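DUF3856 domain-containing protein (Chlorobium tepidum, PDB 2HR2) is of unknown function but folds as a TPR-like alpha-alpha superhelix, a scaffold that in relatives commonly mediates protein-protein binding. Local coordinates at residues A[31-34]-A[35-38]; A[150-153]-A[154-157]. All blocks are in the same frame, centred on the assembly; numbering follows the deposited sequence.

Interaction 1: A[31-34]-A[35-38]; sequences AANC and RRAM
Arg-36 reaches back along helix 27-41 to Asn-33, one turn earlier, and the two side chains run next to each other in the same direction. Its CB sits over the backbone, 3.3 Å from Ala-32 O. CG stands anti to the backbone N (chi1 -172°), which carries it outward from the helix; CD and NE then run back toward Asn-33, and the bend at chi3 (67°) brings the NE/NH2 edge of the guanidinium to Asn-33 OD1. There NE makes a weak hydrogen bond to Asn-33 OD1, and at the tip NH2 donates a firmer one to the same OD1 over 3.2 Å. The oxygen thus meets the edge of the guanidinium, near its plane, whereas NH2 stands above the amide's carbonyl plane, away from the lone pairs; the two flat groups are turned 78° apart. The other end of the amide is held too: Asn-33 ND2 is hydrogen-bonded to Gln-21 OE1, which fixes which way the amide faces.

Beneath these side chains runs the regular i to i+4 ladder of an alpha helix, including Arg-36 N to Ala-32 O at 2.9 Å and Ala-37 N to Asn-33 O at 2.9 Å. On another side of the helix, Arg-35 CG lies 3.3 Å from Ala-31 O, and the selenomethionine Met-38, bent at chi3, lays its CE 3.6 Å from Cys-34 O.

This one turn is packed between two other helices of the superhelix. Asn-33 and Cys-34 touch Ala-18 of helix 4-24, and Arg-36 and Ala-37 touch Ala-14 of the same helix. Toward helix 52-69, Ala-31 rests on Leu-63, and Met-38 on Asp-56, Cys-59 and His-60.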
loop_
_atom_site.group_PDB
_atom_site.type_symbol
_atom_site.label_atom_id
_atom_site.label_comp_id
_atom_site.label_asym_id
_atom_site.label_seq_id
_atom_site.Cartn_x
_atom_site.Cartn_y
_atom_site.Cartn_z
ATOM N N ALA A 31 -9.957 4.152 -3.648
ATOM C CA ALA A 31 -10.040 4.291 -2.201
ATOM C C ALA A 31 -11.360 3.728 -1.698
ATOM O O ALA A 31 -11.386 2.985 -0.724
ATOM C CB ALA A 31 -9.898 5.739 -1.795
ATOM N N ALA A 32 -12.450 4.072 -2.379
ATOM C CA ALA A 32 -13.777 3.586 -2.013
ATOM C C ALA A 32 -13.862 2.058 -2.081
ATOM O O ALA A 32 -14.412 1.426 -1.177
ATOM C CB ALA A 32 -14.834 4.215 -2.909
ATOM N N ASN A 33 -13.320 1.470 -3.145
ATOM C CA ASN A 33 -13.327 0.008 -3.295
ATOM C C ASN A 33 -12.456 -0.736 -2.281
ATOM O O ASN A 33 -12.785 -1.862 -1.913
ATOM C CB ASN A 33 -12.947 -0.414 -4.716
ATOM C CG ASN A 33 -14.101 -0.311 -5.688
ATOM O OD1 ASN A 33 -15.252 -0.509 -5.324
ATOM N ND2 ASN A 33 -13.790 -0.036 -6.942
ATOM N N CYS A 34 -11.350 -0.132 -1.849
ATOM C CA CYS A 34 -10.512 -0.736 -0.810
ATOM C C CYS A 34 -11.252 -0.787 0.516
ATOM O O CYS A 34 -11.212 -1.800 1.210
ATOM C CB CYS A 34 -9.220 0.043 -0.610
ATOM S SG CYS A 34 -8.081 -0.081 -1.978
ATOM N N ARG A 35 -11.909 0.313 0.874
ATOM C CA ARG A 35 -12.687 0.363 2.102
ATOM C C ARG A 35 -13.854 -0.616 2.003
ATOM O O ARG A 35 -14.167 -1.316 2.969
ATOM C CB ARG A 35 -13.230 1.763 2.365
ATOM C CG ARG A 35 -12.200 2.876 2.512
ATOM C CD ARG A 35 -12.924 4.175 2.842
ATOM N NE ARG A 35 -12.246 5.387 2.376
ATOM C CZ ARG A 35 -11.262 6.029 3.004
ATOM N NH1 ARG A 35 -10.753 5.577 4.145
ATOM N NH2 ARG A 35 -10.763 7.136 2.465
ATOM N N ARG A 36 -14.488 -0.670 0.832
ATOM C CA ARG A 36 -15.617 -1.572 0.615
ATOM C C ARG A 36 -15.183 -3.034 0.735
ATOM O O ARG A 36 -15.907 -3.851 1.296
ATOM C CB ARG A 36 -16.274 -1.316 -0.742
ATOM C CG ARG A 36 -17.568 -2.103 -0.942
ATOM C CD ARG A 36 -18.380 -1.612 -2.139
ATOM N NE ARG A 36 -17.731 -1.867 -3.423
ATOM C CZ ARG A 36 -17.718 -3.039 -4.057
ATOM N NH1 ARG A 36 -18.294 -4.114 -3.535
ATOM N NH2 ARG A 36 -17.099 -3.150 -5.225
ATOM N N ALA A 37 -13.998 -3.350 0.221
ATOM C CA ALA A 37 -13.463 -4.708 0.293
ATOM C C ALA A 37 -13.281 -5.164 1.741
ATOM O O ALA A 37 -13.585 -6.310 2.071
ATOM C CB ALA A 37 -12.148 -4.809 -0.460
HETATM N N MSE A 38 -12.785 -4.273 2.598
HETATM C CA MSE A 38 -12.618 -4.591 4.018
HETATM C C MSE A 38 -13.950 -4.701 4.738
HETATM O O MSE A 38 -14.132 -5.591 5.569
HETATM C CB MSE A 38 -11.752 -3.549 4.720
HETATM C CG MSE A 38 -10.287 -3.662 4.355
HETATM SE SE MSE A 38 -9.123 -2.335 5.241
HETATM C CE MSE A 38 -9.636 -0.662 4.184
#

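Interaction 2: A[150-153]-A[154-157]; sequences IDRI and AQLG
The guanidinium of Arg-152 has Gln-155 CB over one face, 4.1 Å above the plane and displaced toward the rim, while Leu-156 CD2 approaches its NH2 obliquely at 3.4 Å. The side chains of Arg-152 and Gln-155 cross at about a right angle, with guanidinium and amide planes 74° apart, and Gln-155 OE1 comes to 2.9 Å from Arg-152 NH1. Two successive bends, at chi2 (-53°) and chi3 (-51°), curl the arginine forward along its own helix, so that its end reaches Gln-155 and Leu-156 although its CB points away from them. Gln-155 is extended beyond CG and lies against the preceding turn, with CG 3.3 Å from Asp-151 O.

The main chain keeps the i to i+4 pattern: Gln-155 N bonds to Asp-151 O, and Leu-156 N to Arg-152 O at 2.8 Å in a nearly straight bond. Leu-156 CB and CG lie beyond that carbonyl oxygen, beside the hydrogen bond.

Arg-152 NE forms a salt bridge with Asp-113 OD2, tying this last helix to the end of helix 97-114. With an alanine in this place, Asp-113 is likely to lose this cationic mate, and Gln-155 and Leu-156 the group they lie against. Helix 142-157 is the final helix of the fold. The contact lies at the surface, with one side of the turn against helix 118-134: Ile-153 and Leu-156 rest on Met-122, and Arg-152 and Ile-153 on Phe-125.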
loop_
_atom_site.group_PDB
_atom_site.type_symbol
_atom_site.label_atom_id
_atom_site.label_comp_id
_atom_site.label_asym_id
_atom_site.label_seq_id
_atom_site.Cartn_x
_atom_site.Cartn_y
_atom_site.Cartn_z
ATOM N N ILE A 150 15.151 9.425 -5.222
ATOM C CA ILE A 150 16.452 10.068 -5.344
ATOM C C ILE A 150 16.330 11.590 -5.494
ATOM O O ILE A 150 17.150 12.325 -4.948
ATOM C CB ILE A 150 17.320 9.423 -6.478
ATOM C CG1 ILE A 150 18.804 9.521 -6.147
ATOM C CG2 ILE A 150 17.015 9.998 -7.855
ATOM C CD1 ILE A 150 19.257 8.513 -5.108
ATOM N N ASP A 151 15.311 12.060 -6.211
ATOM C CA ASP A 151 15.110 13.500 -6.381
ATOM C C ASP A 151 14.729 14.165 -5.064
ATOM O O ASP A 151 15.242 15.237 -4.751
ATOM C CB ASP A 151 14.058 13.801 -7.454
ATOM C CG ASP A 151 14.523 13.425 -8.861
ATOM O OD1 ASP A 151 15.723 13.126 -9.044
ATOM O OD2 ASP A 151 13.681 13.433 -9.790
ATOM N N ARG A 152 13.853 13.524 -4.292
ATOM C CA ARG A 152 13.431 14.052 -2.996
ATOM C C ARG A 152 14.560 14.026 -1.954
ATOM O O ARG A 152 14.737 14.997 -1.212
ATOM C CB ARG A 152 12.204 13.281 -2.481
ATOM C CG ARG A 152 10.900 13.519 -3.262
ATOM C CD ARG A 152 10.546 14.997 -3.396
ATOM N NE ARG A 152 10.564 15.689 -2.108
ATOM C CZ ARG A 152 10.497 17.007 -1.936
ATOM N NH1 ARG A 152 10.422 17.842 -2.963
ATOM N NH2 ARG A 152 10.527 17.498 -0.708
ATOM N N ILE A 153 15.318 12.929 -1.899
ATOM C CA ILE A 153 16.453 12.844 -0.977
ATOM C C ILE A 153 17.413 14.017 -1.236
ATOM O O ILE A 153 17.961 14.568 -0.305
ATOM C CB ILE A 153 17.184 11.475 -1.052
ATOM C CG1 ILE A 153 16.320 10.385 -0.413
ATOM C CG2 ILE A 153 18.527 11.522 -0.304
ATOM C CD1 ILE A 153 16.840 8.976 -0.616
ATOM N N ALA A 154 17.582 14.429 -2.491
ATOM C CA ALA A 154 18.465 15.561 -2.815
ATOM C C ALA A 154 17.841 16.919 -2.462
ATOM O O ALA A 154 18.516 17.789 -1.909
ATOM C CB ALA A 154 18.840 15.529 -4.288
ATOM N N GLN A 155 16.562 17.096 -2.790
ATOM C CA GLN A 155 15.849 18.353 -2.518
ATOM C C GLN A 155 15.663 18.612 -1.023
ATOM O O GLN A 155 15.787 19.753 -0.583
ATOM C CB GLN A 155 14.505 18.377 -3.254
ATOM C CG GLN A 155 14.666 18.515 -4.769
ATOM C CD GLN A 155 13.449 18.055 -5.573
ATOM O OE1 GLN A 155 12.398 17.733 -5.022
ATOM N NE2 GLN A 155 13.605 18.006 -6.891
ATOM N N LEU A 156 15.364 17.564 -0.255
ATOM C CA LEU A 156 15.232 17.675 1.204
ATOM C C LEU A 156 16.587 17.972 1.851
ATOM O O LEU A 156 16.654 18.711 2.831
ATOM C CB LEU A 156 14.630 16.401 1.812
ATOM C CG LEU A 156 13.154 16.133 1.494
ATOM C CD1 LEU A 156 12.746 14.695 1.843
ATOM C CD2 LEU A 156 12.252 17.147 2.199
ATOM N N GLY A 157 17.657 17.397 1.297
ATOM C CA GLY A 157 19.022 17.630 1.784
ATOM C C GLY A 157 19.530 19.039 1.504
ATOM O O GLY A 157 20.462 19.500 2.164
#

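Overall arrangement
Both contacts are single-helix turns of an all-helical chain of seven helices, and they come in series: interaction 1 on helix 27-41, the second, and interaction 2 on helix 142-157, the last. Their centres are 33 Å apart, on opposite sides of the centre of the chain, with nearest atoms about 22 Å apart and no touch between them. Interaction 1 is partly buried between helices 4-24 and 52-69, whereas interaction 2 is a surface contact resting on helix 118-134 and tied to helix 97-114. In both, the turn packs on helices that neighbour its own along the chain, consistent with a TPR-like superhelix.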